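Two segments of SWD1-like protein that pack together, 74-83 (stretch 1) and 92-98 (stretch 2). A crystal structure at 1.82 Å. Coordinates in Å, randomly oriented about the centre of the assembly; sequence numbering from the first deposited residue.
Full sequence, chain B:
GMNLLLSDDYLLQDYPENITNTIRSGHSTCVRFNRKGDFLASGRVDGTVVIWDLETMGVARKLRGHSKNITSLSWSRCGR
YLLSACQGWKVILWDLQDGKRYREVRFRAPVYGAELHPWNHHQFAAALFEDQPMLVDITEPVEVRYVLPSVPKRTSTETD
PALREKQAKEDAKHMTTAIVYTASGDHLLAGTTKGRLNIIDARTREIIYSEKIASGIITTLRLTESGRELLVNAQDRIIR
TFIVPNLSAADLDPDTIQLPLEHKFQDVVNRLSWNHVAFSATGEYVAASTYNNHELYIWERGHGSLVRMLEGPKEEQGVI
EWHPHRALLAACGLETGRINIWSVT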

ATOM      1  N   SER B  74      -2.549   7.885   3.143  1.00 28.15           N
ATOM      2  CA  SER B  74      -2.683   7.151   4.388  1.00 25.22           C
ATOM      3  C   SER B  74      -3.314   8.063   5.421  1.00 30.83           C
ATOM      4  O   SER B  74      -2.780   9.143   5.697  1.00 30.61           O
ATOM      5  CB  SER B  74      -1.285   6.688   4.854  1.00 32.91           C
ATOM      6  OG  SER B  74      -1.313   6.108   6.137  1.00 30.99           O
ATOM      7  N   TRP B  75      -4.421   7.622   5.999  1.00 29.96           N
ATOM      8  CA  TRP B  75      -5.190   8.440   6.921  1.00 37.37           C
ATOM      9  C   TRP B  75      -4.825   8.104   8.354  1.00 33.41           C
ATOM     10  O   TRP B  75      -4.529   6.957   8.667  1.00 38.58           O
ATOM     11  CB  TRP B  75      -6.681   8.200   6.770  1.00 29.82           C
ATOM     12  CG  TRP B  75      -7.356   8.712   5.527  1.00 28.75           C
ATOM     13  CD1 TRP B  75      -7.413   8.086   4.274  1.00 29.15           C
ATOM     14  CD2 TRP B  75      -8.160   9.895   5.421  1.00 31.29           C
ATOM     15  NE1 TRP B  75      -8.198   8.837   3.423  1.00 26.89           N
ATOM     16  CE2 TRP B  75      -8.663   9.948   4.097  1.00 28.77           C
ATOM     17  CE3 TRP B  75      -8.480  10.937   6.310  1.00 38.15           C
ATOM     18  CZ2 TRP B  75      -9.474  10.999   3.642  1.00 35.66           C
ATOM     19  CZ3 TRP B  75      -9.313  11.976   5.859  1.00 39.48           C
ATOM     20  CH2 TRP B  75      -9.788  12.004   4.538  1.00 32.06           C
ATOM     21  N   SER B  76      -4.914   9.103   9.225  1.00 32.17           N
ATOM     22  CA  SER B  76      -4.703   8.872  10.649  1.00 35.72           C
ATOM     23  C   SER B  76      -5.917   8.147  11.225  1.00 46.40           C
ATOM     24  O   SER B  76      -7.000   8.157  10.638  1.00 41.84           O
ATOM     25  CB  SER B  76      -4.482  10.193  11.400  1.00 38.73           C
ATOM     26  OG  SER B  76      -5.670  10.986  11.416  1.00 42.83           O
ATOM     27  N   ARG B  77      -5.738   7.543  12.410  1.00 39.79           N
ATOM     28  CA  ARG B  77      -6.832   6.785  13.026  1.00 47.12           C
ATOM     29  C   ARG B  77      -8.066   7.659  13.205  1.00 52.86           C
ATOM     30  O   ARG B  77      -9.205   7.197  13.042  1.00 53.17           O
ATOM     31  CB  ARG B  77      -6.374   6.216  14.374  1.00 57.28           C
ATOM     32  CG  ARG B  77      -7.396   5.299  15.110  1.00 65.88           C
ATOM     33  CD  ARG B  77      -8.296   4.500  14.139  1.00 71.35           C
ATOM     34  NE  ARG B  77      -8.808   3.220  14.646  1.00 71.76           N
ATOM     35  CZ  ARG B  77     -10.048   2.778  14.418  1.00 76.02           C
ATOM     36  NH1 ARG B  77     -10.896   3.522  13.714  1.00 81.37           N
ATOM     37  NH2 ARG B  77     -10.452   1.600  14.894  1.00 66.52           N
ATOM     38  N   CYS B  78      -7.847   8.942  13.461  1.00 46.26           N
ATOM     39  CA  CYS B  78      -8.876   9.881  13.863  1.00 49.77           C
ATOM     40  C   CYS B  78      -9.510  10.595  12.678  1.00 48.34           C
ATOM     41  O   CYS B  78     -10.470  11.356  12.864  1.00 49.79           O
ATOM     42  CB  CYS B  78      -8.269  10.916  14.848  1.00 41.52           C
ATOM     43  SG  CYS B  78      -6.785  11.761  14.216  1.00 57.67           S
ATOM     44  N   GLY B  79      -8.997  10.384  11.468  1.00 54.46           N
ATOM     45  CA  GLY B  79      -9.454  11.120  10.307  1.00 44.38           C
ATOM     46  C   GLY B  79      -8.981  12.563  10.211  1.00 44.33           C
ATOM     47  O   GLY B  79      -9.298  13.236   9.208  1.00 45.88           O
ATOM     48  N   ARG B  80      -8.205  13.056  11.181  1.00 50.32           N
ATOM     49  CA  ARG B  80      -7.823  14.458  11.133  1.00 48.90           C
ATOM     50  C   ARG B  80      -6.622  14.716  10.227  1.00 46.37           C
ATOM     51  O   ARG B  80      -6.512  15.821   9.662  1.00 43.20           O
ATOM     52  CB  ARG B  80      -7.554  14.976  12.528  1.00 51.45           C
ATOM     53  CG  ARG B  80      -7.196  16.390  12.497  1.00 46.25           C
ATOM     54  CD  ARG B  80      -6.925  16.904  13.885  1.00 62.65           C
ATOM     55  NE  ARG B  80      -6.490  18.280  13.841  1.00 59.28           N
ATOM     56  CZ  ARG B  80      -6.261  19.006  14.934  1.00 67.46           C
ATOM     57  NH1 ARG B  80      -6.422  18.446  16.132  1.00 60.30           N
ATOM     58  NH2 ARG B  80      -5.871  20.274  14.825  1.00 67.39           N
ATOM     59  N   TYR B  81      -5.758  13.713  10.020  1.00 39.25           N
ATOM     60  CA  TYR B  81      -4.494  13.867   9.319  1.00 47.22           C
ATOM     61  C   TYR B  81      -4.415  12.909   8.134  1.00 35.62           C
ATOM     62  O   TYR B  81      -4.994  11.830   8.157  1.00 39.87           O
ATOM     63  CB  TYR B  81      -3.288  13.602  10.265  1.00 38.85           C
ATOM     64  CG  TYR B  81      -3.309  14.549  11.475  1.00 43.22           C
ATOM     65  CD1 TYR B  81      -2.830  15.834  11.358  1.00 44.14           C
ATOM     66  CD2 TYR B  81      -3.801  14.126  12.713  1.00 45.44           C
ATOM     67  CE1 TYR B  81      -2.845  16.715  12.458  1.00 52.44           C
ATOM     68  CE2 TYR B  81      -3.826  15.003  13.832  1.00 45.97           C
ATOM     69  CZ  TYR B  81      -3.337  16.282  13.686  1.00 47.46           C
ATOM     70  OH  TYR B  81      -3.350  17.153  14.748  1.00 51.29           O
ATOM     71  N   LEU B  82      -3.749  13.353   7.072  1.00 44.55           N
ATOM     72  CA  LEU B  82      -3.621  12.561   5.851  1.00 33.28           C
ATOM     73  C   LEU B  82      -2.199  12.682   5.361  1.00 33.30           C
ATOM     74  O   LEU B  82      -1.696  13.791   5.159  1.00 38.66           O
ATOM     75  CB  LEU B  82      -4.603  13.030   4.764  1.00 34.89           C
ATOM     76  CG  LEU B  82      -4.534  12.347   3.379  1.00 31.38           C
ATOM     77  CD1 LEU B  82      -4.880  10.908   3.517  1.00 32.97           C
ATOM     78  CD2 LEU B  82      -5.498  13.068   2.435  1.00 35.55           C
ATOM     79  N   LEU B  83      -1.551  11.544   5.157  1.00 31.61           N
ATOM     80  CA  LEU B  83      -0.182  11.511   4.697  1.00 31.60           C
ATOM     81  C   LEU B  83      -0.186  11.184   3.205  1.00 38.99           C
ATOM     82  O   LEU B  83      -0.755  10.176   2.789  1.00 34.86           O
ATOM     83  CB  LEU B  83       0.576  10.456   5.488  1.00 30.79           C
ATOM     84  CG  LEU B  83       2.070  10.430   5.265  1.00 33.89           C
ATOM     85  CD1 LEU B  83       2.723  11.534   6.062  1.00 33.49           C
ATOM     86  CD2 LEU B  83       2.589   9.033   5.698  1.00 33.93           C
ATOM     87  N   ILE B  92       4.083  14.451   2.729  1.00 40.80           N
ATOM     88  CA  ILE B  92       3.476  15.578   3.451  1.00 41.64           C
ATOM     89  C   ILE B  92       2.397  15.046   4.384  1.00 37.93           C
ATOM     90  O   ILE B  92       1.604  14.180   3.993  1.00 37.93           O
ATOM     91  CB  ILE B  92       2.876  16.619   2.477  1.00 42.79           C
ATOM     92  CG1 ILE B  92       3.975  17.293   1.643  1.00 56.24           C
ATOM     93  CG2 ILE B  92       2.000  17.646   3.218  1.00 41.76           C
ATOM     94  CD1 ILE B  92       3.406  18.247   0.563  1.00 46.73           C
ATOM     95  N   LEU B  93       2.356  15.574   5.602  1.00 39.52           N
ATOM     96  CA  LEU B  93       1.290  15.312   6.554  1.00 39.66           C
ATOM     97  C   LEU B  93       0.405  16.543   6.591  1.00 41.13           C
ATOM     98  O   LEU B  93       0.844  17.620   7.032  1.00 44.23           O
ATOM     99  CB  LEU B  93       1.787  15.024   7.966  1.00 44.37           C
ATOM    100  CG  LEU B  93       0.580  14.600   8.818  1.00 39.71           C
ATOM    101  CD1 LEU B  93       0.024  13.332   8.297  1.00 37.04           C
ATOM    102  CD2 LEU B  93       1.012  14.393  10.234  1.00 43.02           C
ATOM    103  N   TRP B  94      -0.822  16.382   6.088  1.00 40.11           N
ATOM    104  CA  TRP B  94      -1.836  17.426   6.057  1.00 41.69           C
ATOM    105  C   TRP B  94      -2.650  17.389   7.343  1.00 46.24           C
ATOM    106  O   TRP B  94      -3.005  16.310   7.837  1.00 49.73           O
ATOM    107  CB  TRP B  94      -2.778  17.229   4.852  1.00 40.33           C
ATOM    108  CG  TRP B  94      -2.072  17.234   3.558  1.00 39.75           C
ATOM    109  CD1 TRP B  94      -1.619  16.149   2.862  1.00 37.96           C
ATOM    110  CD2 TRP B  94      -1.690  18.386   2.799  1.00 41.57           C
ATOM    111  NE1 TRP B  94      -0.990  16.552   1.703  1.00 42.04           N
ATOM    112  CE2 TRP B  94      -1.024  17.925   1.639  1.00 44.31           C
ATOM    113  CE3 TRP B  94      -1.883  19.771   2.967  1.00 50.03           C
ATOM    114  CZ2 TRP B  94      -0.537  18.797   0.657  1.00 43.62           C
ATOM    115  CZ3 TRP B  94      -1.387  20.637   1.995  1.00 45.64           C
ATOM    116  CH2 TRP B  94      -0.719  20.149   0.858  1.00 44.53           C
ATOM    117  N   ASP B  95      -2.965  18.561   7.862  1.00 46.87           N
ATOM    118  CA  ASP B  95      -3.963  18.722   8.911  1.00 47.66           C
ATOM    119  C   ASP B  95      -5.278  19.130   8.223  1.00 54.77           C
ATOM    120  O   ASP B  95      -5.396  20.235   7.672  1.00 48.09           O
ATOM    121  CB  ASP B  95      -3.473  19.758   9.925  1.00 61.99           C
ATOM    122  CG  ASP B  95      -4.416  19.953  11.109  1.00 60.14           C
ATOM    123  OD1 ASP B  95      -5.527  19.374  11.128  1.00 55.11           O
ATOM    124  OD2 ASP B  95      -4.021  20.712  12.025  1.00 64.14           O
ATOM    125  N   LEU B  96      -6.237  18.205   8.189  1.00 46.33           N
ATOM    126  CA  LEU B  96      -7.513  18.483   7.538  1.00 44.44           C
ATOM    127  C   LEU B  96      -8.433  19.309   8.408  1.00 60.09           C
ATOM    128  O   LEU B  96      -9.470  19.770   7.915  1.00 64.95           O
ATOM    129  CB  LEU B  96      -8.215  17.190   7.163  1.00 41.90           C
ATOM    130  CG  LEU B  96      -7.366  16.301   6.263  1.00 45.70           C
ATOM    131  CD1 LEU B  96      -8.150  15.064   5.854  1.00 49.78           C
ATOM    132  CD2 LEU B  96      -6.860  17.071   5.053  1.00 47.77           C
ATOM    133  N   GLN B  97      -8.087  19.518   9.682  1.00 64.51           N
ATOM    134  CA  GLN B  97      -8.881  20.449  10.475  1.00 84.00           C
ATOM    135  C   GLN B  97      -8.830  21.865   9.898  1.00 76.10           C
ATOM    136  O   GLN B  97      -9.833  22.588   9.952  1.00 73.46           O
ATOM    137  CB  GLN B  97      -8.416  20.435  11.925  1.00 67.98           C
ATOM    138  CG  GLN B  97      -9.049  21.489  12.779  1.00 74.92           C
ATOM    139  CD  GLN B  97      -8.640  21.348  14.217  1.00 94.80           C
ATOM    140  OE1 GLN B  97      -7.874  22.159  14.745  1.00104.94           O
ATOM    141  NE2 GLN B  97      -9.122  20.290  14.861  1.00 87.31           N
ATOM    142  N   ASP B  98      -7.688  22.257   9.293  1.00 66.80           N
ATOM    143  CA  ASP B  98      -7.496  23.582   8.709  1.00 60.37           C
ATOM    144  C   ASP B  98      -6.882  23.582   7.302  1.00 59.71           C
ATOM    145  O   ASP B  98      -6.564  24.665   6.782  1.00 65.84           O
ATOM    146  CB  ASP B  98      -6.614  24.430   9.643  1.00 66.76           C
ATOM    147  CG  ASP B  98      -5.415  23.646  10.165  1.00 77.24           C
ATOM    148  OD1 ASP B  98      -5.159  22.533   9.643  1.00 60.86           O
ATOM    149  OD2 ASP B  98      -4.747  24.129  11.100  1.00 77.50           O
TER

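The contact is an antiparallel pairing of two neighbouring strands, 81-83 and 92-95, extended at one end by a backbone hydrogen bond and a salt bridge. The strand axes approach to 4.6 Å, and their N-to-C directions differ by 159°. Leu 82 and Trp 94 form the hydrogen-bonded pair: Leu 82 N donates to Trp 94 O at 3.1 Å, and Trp 94 N to Leu 82 O at 2.9 Å, the latter nearly linear at 172°. The flanking pairs, Tyr 81 with Asp 95 and Leu 83 with Leu 93, are non-hydrogen-bonded; there, in CA-H...O contacts, Tyr 81 CA lies 3.2 Å from Trp 94 O and Leu 83 CA 3.3 Å from Ile 92 O. Beyond the strands, Leu 96 N donates to Arg 80 O at 2.8 Å, a single bond rather than another bridge of the ladder.

The fully extended Arg 80 side chain, with chi1 to chi3 all t, carries its guanidinium to Asp 95. Arg 80 NE meets Asp 95 OD1 at 3.1 Å and 164°, near the guanidinium plane, whereas the bond from Arg 80 NH2 to Asp 95 OD2 is weak (3.4 Å, 139°).

Apolar contacts lie on both faces. Leu 93 CD1 sits 3.9 Å from both Tyr 81 CB and Leu 83 CD1; on the Leu 82 face, Leu 96 CD1 reaches Trp 75 CZ3 at 3.3 Å and Leu 82 CB at 4.2 Å.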